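Local coordinates for protein alpha-1,3-glucanase (Streptomyces thermodiastaticus, PDB 7C7D) that probably hydrolyses alpha-1,3-glucan as a family GH87 alpha-1,3-glucanase, through a catalytic unit with a right-handed parallel beta-helix and a calcium-binding N-terminal beta domain, at residues 158-163 and 400-405; 369-372 and 378-381. All coordinates share one frame; numbering follows the deposited sequence.

Contact 1. Residues 158-163 and 400-405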
ATOM      1  N   THR A 158       7.540 -17.448  -1.222  1.00 18.68           N
ATOM      2  CA  THR A 158       6.450 -17.274  -2.173  1.00 17.55           C
ATOM      3  C   THR A 158       5.343 -16.466  -1.517  1.00 14.91           C
ATOM      4  O   THR A 158       5.016 -16.666  -0.342  1.00 14.97           O
ATOM      5  CB  THR A 158       5.879 -18.624  -2.608  1.00 19.42           C
ATOM      6  OG1 THR A 158       6.937 -19.481  -3.038  1.00 22.11           O
ATOM      7  CG2 THR A 158       4.894 -18.431  -3.759  1.00 19.55           C
ATOM      8  N   HIS A 159       4.784 -15.527  -2.271  1.00 13.60           N
ATOM      9  CA  HIS A 159       3.877 -14.562  -1.669  1.00 12.62           C
ATOM     10  C   HIS A 159       2.850 -14.134  -2.711  1.00 11.69           C
ATOM     11  O   HIS A 159       2.776 -14.695  -3.807  1.00 12.29           O
ATOM     12  CB  HIS A 159       4.654 -13.389  -1.047  1.00 12.45           C
ATOM     13  CG  HIS A 159       5.584 -12.698  -1.998  1.00 12.74           C
ATOM     14  ND1 HIS A 159       6.863 -13.147  -2.249  1.00 14.14           N
ATOM     15  CD2 HIS A 159       5.422 -11.583  -2.751  1.00 12.69           C
ATOM     16  CE1 HIS A 159       7.449 -12.338  -3.113  1.00 14.17           C
ATOM     17  NE2 HIS A 159       6.599 -11.378  -3.432  1.00 13.07           N
ATOM     18  N   HIS A 160       2.039 -13.137  -2.354  1.00 11.48           N
ATOM     19  CA  HIS A 160       1.070 -12.560  -3.285  1.00 11.88           C
ATOM     20  C   HIS A 160      -0.021 -13.576  -3.641  1.00 11.59           C
ATOM     21  O   HIS A 160      -0.321 -13.807  -4.812  1.00 12.53           O
ATOM     22  CB  HIS A 160       1.783 -12.030  -4.537  1.00 11.95           C
ATOM     23  CG  HIS A 160       1.131 -10.851  -5.181  1.00 11.35           C
ATOM     24  ND1 HIS A 160       1.152  -9.584  -4.633  1.00 11.68           N
ATOM     25  CD2 HIS A 160       0.483 -10.739  -6.364  1.00 12.20           C
ATOM     26  CE1 HIS A 160       0.524  -8.750  -5.443  1.00 11.78           C
ATOM     27  NE2 HIS A 160       0.112  -9.424  -6.503  1.00 12.16           N
ATOM     28  N   PHE A 161      -0.606 -14.200  -2.613  1.00 12.00           N
ATOM     29  CA  PHE A 161      -1.575 -15.271  -2.830  1.00 12.39           C
ATOM     30  C   PHE A 161      -2.939 -14.755  -3.255  1.00 11.99           C
ATOM     31  O   PHE A 161      -3.710 -15.499  -3.877  1.00 12.95           O
ATOM     32  CB  PHE A 161      -1.764 -16.077  -1.547  1.00 13.48           C
ATOM     33  CG  PHE A 161      -0.481 -16.552  -0.938  1.00 13.28           C
ATOM     34  CD1 PHE A 161       0.466 -17.213  -1.705  1.00 15.51           C
ATOM     35  CD2 PHE A 161      -0.219 -16.338   0.405  1.00 14.89           C
ATOM     36  CE1 PHE A 161       1.648 -17.650  -1.136  1.00 17.30           C
ATOM     37  CE2 PHE A 161       0.960 -16.761   0.970  1.00 16.52           C
ATOM     38  CZ  PHE A 161       1.895 -17.424   0.200  1.00 17.75           C
ATOM     39  N   TYR A 162      -3.274 -13.522  -2.894  1.00 11.84           N
ATOM     40  CA  TYR A 162      -4.601 -12.977  -3.118  1.00 12.06           C
ATOM     41  C   TYR A 162      -4.611 -12.106  -4.366  1.00 11.90           C
ATOM     42  O   TYR A 162      -3.581 -11.848  -4.993  1.00 12.60           O
ATOM     43  CB  TYR A 162      -5.084 -12.192  -1.878  1.00 12.91           C
ATOM     44  CG  TYR A 162      -5.309 -13.082  -0.667  1.00 12.28           C
ATOM     45  CD1 TYR A 162      -4.251 -13.444   0.156  1.00 12.58           C
ATOM     46  CD2 TYR A 162      -6.580 -13.581  -0.369  1.00 12.14           C
ATOM     47  CE1 TYR A 162      -4.443 -14.275   1.246  1.00 12.97           C
ATOM     48  CE2 TYR A 162      -6.785 -14.427   0.709  1.00 12.82           C
ATOM     49  CZ  TYR A 162      -5.710 -14.766   1.513  1.00 12.46           C
ATOM     50  OH  TYR A 162      -5.909 -15.605   2.584  1.00 13.79           O
ATOM     51  N   ASP A 163      -5.808 -11.646  -4.710  1.00 11.66           N
ATOM     52  CA  ASP A 163      -6.081 -10.848  -5.890  1.00 12.39           C
ATOM     53  C   ASP A 163      -7.409 -10.161  -5.617  1.00 11.64           C
ATOM     54  O   ASP A 163      -8.151 -10.566  -4.720  1.00 12.72           O
ATOM     55  CB  ASP A 163      -6.194 -11.771  -7.110  1.00 13.10           C
ATOM     56  CG  ASP A 163      -6.319 -11.023  -8.400  1.00 14.64           C
ATOM     57  OD1 ASP A 163      -5.534 -10.078  -8.599  1.00 16.01           O
ATOM     58  OD2 ASP A 163      -7.195 -11.402  -9.219  1.00 14.99           O
ATOM     59  N   GLN A 400      -1.891  -5.012   3.845  1.00  9.80           N
ATOM     60  CA  GLN A 400      -1.293  -6.239   3.328  1.00 10.21           C
ATOM     61  C   GLN A 400      -0.236  -6.050   2.238  1.00 10.03           C
ATOM     62  O   GLN A 400      -0.305  -6.703   1.187  1.00 11.19           O
ATOM     63  CB  GLN A 400      -2.386  -7.228   2.904  1.00 11.06           C
ATOM     64  CG  GLN A 400      -2.946  -8.020   4.083  1.00 11.36           C
ATOM     65  CD  GLN A 400      -1.933  -8.992   4.689  1.00 10.50           C
ATOM     66  OE1 GLN A 400      -0.817  -9.148   4.173  1.00 11.15           O
ATOM     67  NE2 GLN A 400      -2.319  -9.663   5.776  1.00 11.43           N
ATOM     68  N   PRO A 401       0.802  -5.243   2.466  1.00  9.84           N
ATOM     69  CA  PRO A 401       1.998  -5.386   1.621  1.00 10.98           C
ATOM     70  C   PRO A 401       2.604  -6.756   1.910  1.00 11.02           C
ATOM     71  O   PRO A 401       2.699  -7.169   3.068  1.00 11.71           O
ATOM     72  CB  PRO A 401       2.903  -4.241   2.092  1.00 11.67           C
ATOM     73  CG  PRO A 401       2.515  -4.035   3.537  1.00 11.49           C
ATOM     74  CD  PRO A 401       1.036  -4.343   3.618  1.00 10.87           C
ATOM     75  N   ASN A 402       2.986  -7.484   0.849  1.00 11.40           N
ATOM     76  CA  ASN A 402       3.339  -8.895   1.028  1.00 11.15           C
ATOM     77  C   ASN A 402       4.631  -9.063   1.812  1.00 11.05           C
ATOM     78  O   ASN A 402       4.828 -10.087   2.481  1.00 12.15           O
ATOM     79  CB  ASN A 402       3.615  -9.582  -0.309  1.00 12.46           C
ATOM     80  CG  ASN A 402       2.469  -9.524  -1.300  1.00 12.74           C
ATOM     81  OD1 ASN A 402       2.723  -9.554  -2.506  1.00 13.53           O
ATOM     82  ND2 ASN A 402       1.234  -9.474  -0.828  1.00 14.61           N
ATOM     83  N   LEU A 403       5.550  -8.116   1.657  1.00 11.37           N
ATOM     84  CA  LEU A 403       6.819  -8.092   2.359  1.00 13.25           C
ATOM     85  C   LEU A 403       7.194  -6.623   2.509  1.00 12.44           C
ATOM     86  O   LEU A 403       6.644  -5.754   1.829  1.00 13.66           O
ATOM     87  CB  LEU A 403       7.883  -8.904   1.607  1.00 15.31           C
ATOM     88  CG  LEU A 403       8.180  -8.541   0.158  1.00 16.70           C
ATOM     89  CD1 LEU A 403       9.319  -7.536   0.070  1.00 18.21           C
ATOM     90  CD2 LEU A 403       8.501  -9.794  -0.662  1.00 18.06           C
ATOM     91  N   ALA A 404       8.134  -6.354   3.408  1.00 14.00           N
ATOM     92  CA  ALA A 404       8.589  -4.994   3.667  1.00 13.07           C
ATOM     93  C   ALA A 404       7.487  -4.130   4.284  1.00 12.88           C
ATOM     94  O   ALA A 404       6.614  -4.638   4.997  1.00 13.93           O
ATOM     95  CB  ALA A 404       9.246  -4.368   2.431  1.00 14.02           C
ATOM     96  N   ASN A 405       7.534  -2.828   4.060  1.00 10.96           N
ATOM     97  CA  ASN A 405       6.850  -1.895   4.944  1.00 10.76           C
ATOM     98  C   ASN A 405       5.523  -1.402   4.374  1.00 10.13           C
ATOM     99  O   ASN A 405       5.275  -1.441   3.170  1.00 11.04           O
ATOM    100  CB  ASN A 405       7.770  -0.702   5.201  1.00 11.55           C
ATOM    101  CG  ASN A 405       9.138  -1.132   5.679  1.00 10.84           C
ATOM    102  OD1 ASN A 405       9.308  -1.512   6.828  1.00 11.84           O
ATOM    103  ND2 ASN A 405      10.119  -1.095   4.787  1.00 12.34           N
TER
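Asn402 puts its side-chain oxygen against the edges of two rings, those of His160 and His159. The hydrogen bond is to His160: ND1 donates to Asn402 OD1 over 2.6 Å, with an N-H...O angle of 153°. The donor lies in the carbonyl plane, on a lone pair of OD1. The oxygen in turn lies close to the plane of the His160 ring, although ring and amide are turned 76° apart. The same oxygen makes a contact at the edge of the second ring, with His159 CD2 3.4 Å from Asn402 OD1, close to the ring plane. Next to it, Asn402 CB sits 3.6 Å from His159 CD2.

His159 CG stands between its backbone N and carbonyl carbon (chi1 55°). This places the ring beside Leu403, and its chi2 turns one face toward that side chain. Leu403 CD2 lies over that face in a CH-pi contact, 3.8 Å from the centroid of the His159 ring, displaced toward the CE1-NE2 rim. The ring's rotation is also fixed at ND1, which bonds to the backbone oxygen of Lys157. Glu86 accepts the backbone N-H groups of His160 and Phe161 and so ties down the histidine loop.

The contact joins two domains. Residues 158-163 lead from strand 133-142 into strand 163-169 of the N-terminal domain, and residues 400-405 link strands 397-399 and 407-410 of the beta-helix.

Contact 2. Residues 369-372 and 378-381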
ATOM      1  N   ASN A 369      -5.403   7.808  -0.872  1.00 10.61           N
ATOM      2  CA  ASN A 369      -5.344   6.635  -1.722  1.00 10.71           C
ATOM      3  C   ASN A 369      -5.562   5.378  -0.896  1.00 10.65           C
ATOM      4  O   ASN A 369      -5.312   5.348   0.312  1.00 11.23           O
ATOM      5  CB  ASN A 369      -3.988   6.540  -2.423  1.00 10.98           C
ATOM      6  CG  ASN A 369      -3.684   7.770  -3.247  1.00 10.51           C
ATOM      7  OD1 ASN A 369      -4.260   7.972  -4.311  1.00 11.41           O
ATOM      8  ND2 ASN A 369      -2.784   8.605  -2.751  1.00 11.16           N
ATOM      9  N   PHE A 370      -6.031   4.337  -1.577  1.00 10.34           N
ATOM     10  CA  PHE A 370      -6.196   3.014  -0.991  1.00 10.06           C
ATOM     11  C   PHE A 370      -5.248   2.055  -1.692  1.00  9.75           C
ATOM     12  O   PHE A 370      -5.259   1.967  -2.927  1.00 11.16           O
ATOM     13  CB  PHE A 370      -7.634   2.518  -1.156  1.00 10.81           C
ATOM     14  CG  PHE A 370      -7.858   1.149  -0.589  1.00 11.12           C
ATOM     15  CD1 PHE A 370      -7.894   0.962   0.780  1.00 12.04           C
ATOM     16  CD2 PHE A 370      -7.985   0.040  -1.416  1.00 13.15           C
ATOM     17  CE1 PHE A 370      -8.076  -0.290   1.322  1.00 13.87           C
ATOM     18  CE2 PHE A 370      -8.169  -1.223  -0.872  1.00 13.98           C
ATOM     19  CZ  PHE A 370      -8.219  -1.390   0.493  1.00 14.06           C
ATOM     20  N   LEU A 371      -4.443   1.337  -0.905  1.00  9.73           N
ATOM     21  CA  LEU A 371      -3.438   0.412  -1.422  1.00  9.53           C
ATOM     22  C   LEU A 371      -3.613  -0.936  -0.742  1.00 10.14           C
ATOM     23  O   LEU A 371      -3.543  -1.025   0.489  1.00 11.16           O
ATOM     24  CB  LEU A 371      -2.026   0.952  -1.172  1.00 10.56           C
ATOM     25  CG  LEU A 371      -1.693   2.249  -1.928  1.00 10.82           C
ATOM     26  CD1 LEU A 371      -1.766   3.488  -1.019  1.00 12.55           C
ATOM     27  CD2 LEU A 371      -0.324   2.134  -2.576  1.00 11.87           C
ATOM     28  N   ARG A 372      -3.852  -1.985  -1.544  1.00  9.97           N
ATOM     29  CA  ARG A 372      -3.978  -3.344  -1.041  1.00 10.00           C
ATOM     30  C   ARG A 372      -3.115  -4.271  -1.886  1.00  9.65           C
ATOM     31  O   ARG A 372      -3.119  -4.183  -3.115  1.00 10.34           O
ATOM     32  CB  ARG A 372      -5.437  -3.824  -1.109  1.00 10.77           C
ATOM     33  CG  ARG A 372      -5.638  -5.284  -0.732  1.00 10.94           C
ATOM     34  CD  ARG A 372      -7.088  -5.729  -0.905  1.00 12.73           C
ATOM     35  NE  ARG A 372      -7.967  -5.233   0.159  1.00 12.75           N
ATOM     36  CZ  ARG A 372      -9.230  -4.875  -0.036  1.00 12.99           C
ATOM     37  NH1 ARG A 372      -9.757  -4.933  -1.249  1.00 13.96           N
ATOM     38  NH2 ARG A 372      -9.963  -4.438   0.982  1.00 13.50           N
ATOM     39  N   ALA A 378       4.458  -0.435   0.345  1.00 10.89           N
ATOM     40  CA  ALA A 378       3.269   0.057  -0.347  1.00 10.81           C
ATOM     41  C   ALA A 378       3.492   1.467  -0.870  1.00  9.87           C
ATOM     42  O   ALA A 378       3.252   1.746  -2.053  1.00 10.84           O
ATOM     43  CB  ALA A 378       2.028  -0.028   0.541  1.00 11.34           C
ATOM     44  N   LEU A 379       3.977   2.361  -0.004  1.00  9.42           N
ATOM     45  CA  LEU A 379       4.417   3.700  -0.376  1.00 10.18           C
ATOM     46  C   LEU A 379       5.841   3.871   0.117  1.00 10.35           C
ATOM     47  O   LEU A 379       6.131   3.573   1.280  1.00 11.22           O
ATOM     48  CB  LEU A 379       3.543   4.777   0.274  1.00 10.28           C
ATOM     49  CG  LEU A 379       2.069   4.805  -0.115  1.00 10.56           C
ATOM     50  CD1 LEU A 379       1.371   5.929   0.657  1.00 12.18           C
ATOM     51  CD2 LEU A 379       1.897   5.002  -1.610  1.00 11.18           C
ATOM     52  N   ALA A 380       6.724   4.345  -0.754  1.00 10.15           N
ATOM     53  CA  ALA A 380       8.115   4.522  -0.382  1.00  9.99           C
ATOM     54  C   ALA A 380       8.656   5.834  -0.924  1.00 10.00           C
ATOM     55  O   ALA A 380       8.217   6.331  -1.966  1.00 11.23           O
ATOM     56  CB  ALA A 380       8.995   3.373  -0.900  1.00 12.17           C
ATOM     57  N   MET A 381       9.626   6.381  -0.200  1.00 10.57           N
ATOM     58  CA  MET A 381      10.483   7.454  -0.683  1.00 11.16           C
ATOM     59  C   MET A 381      11.913   6.959  -0.572  1.00 12.42           C
ATOM     60  O   MET A 381      12.355   6.555   0.505  1.00 15.40           O
ATOM     61  CB  MET A 381      10.305   8.709   0.169  1.00 11.99           C
ATOM     62  CG  MET A 381       8.905   9.267   0.154  1.00 12.10           C
ATOM     63  SD  MET A 381       8.882  10.919   0.872  1.00 12.53           S
ATOM     64  CE  MET A 381       7.145  11.098   1.257  1.00 13.20           C
TER
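Beside the leucine pair Leu371 and Leu379, the amide nitrogen of Asn369 is gripped twice. Asn369 ND2 bonds to Asn396 OD1 and to the backbone oxygen of Val342, while Asn369 OD1 takes the backbone N-H of Asn345. Three bonds thus hold this buried amide and fix its rotation.

The contact itself is apolar. Leu371 points at the other segment, and its two methyls do the touching. Leu371 CD2 lies 3.8 Å from Leu379 CD2, methyl to methyl. Leu371 CD1 flanks the same methyl, 4.0 Å from Leu379 CD2. The two side chains cross at about a right angle, so one methyl of Leu379 meets the fork of Leu371. Leu379 has CD1 as its extended branch (chi2 179°), and the other branch, CD2, is turned toward Leu371. Leu371 is less relaxed: its chi2 of 102° lies away from the staggered values. Its CD2 also rests 3.6 Å from Ala378 O, a van der Waals touch, and more loosely 4.5 Å from Ala378 CB.

These residues face each other across the interior of a right-handed parallel beta-helix, the fold of pectate lyase-like proteins. Strands 365-372 and 379-382 are successive strands in chain order, in different walls, joined by a short loop. Inside, Leu371 packs on Ile347, Leu379 on Leu355 and Ala378 on Ile398, so aliphatic side chains stack from coil to coil.

Arg372 points the other way, to the outside of the wall. Phe370 CZ lies 3.5 Å above the plane of the Arg372 guanidinium, presenting the ring's edge to that flat face. There Arg372 NH1 forms a salt bridge with Asp194 and a hydrogen bond with Asn164, and Phe370 meets Phe59 edge-to-face.

Overall arrangement
Both contacts are buried, and their centres are 13 Å apart. Contact 2 lies within the beta-helix, about 3 Å from the centre of the chain. Contact 1 lies farther out, about 10 Å from that centre, where the beta-helix meets the N-terminal domain. Their chemistry follows their place: contact 2 joins two strands through aliphatic side chains, and contact 1 joins two loops through a histidine-amide hydrogen bond and a leucine set over a histidine ring. Along the chain, contact 2 is nested inside the long loop that contact 1 closes. The two also touch directly: Asn405 O is 3.1 Å from Ala378 N, a probable hydrogen bond between residues 400-405 and 378-381.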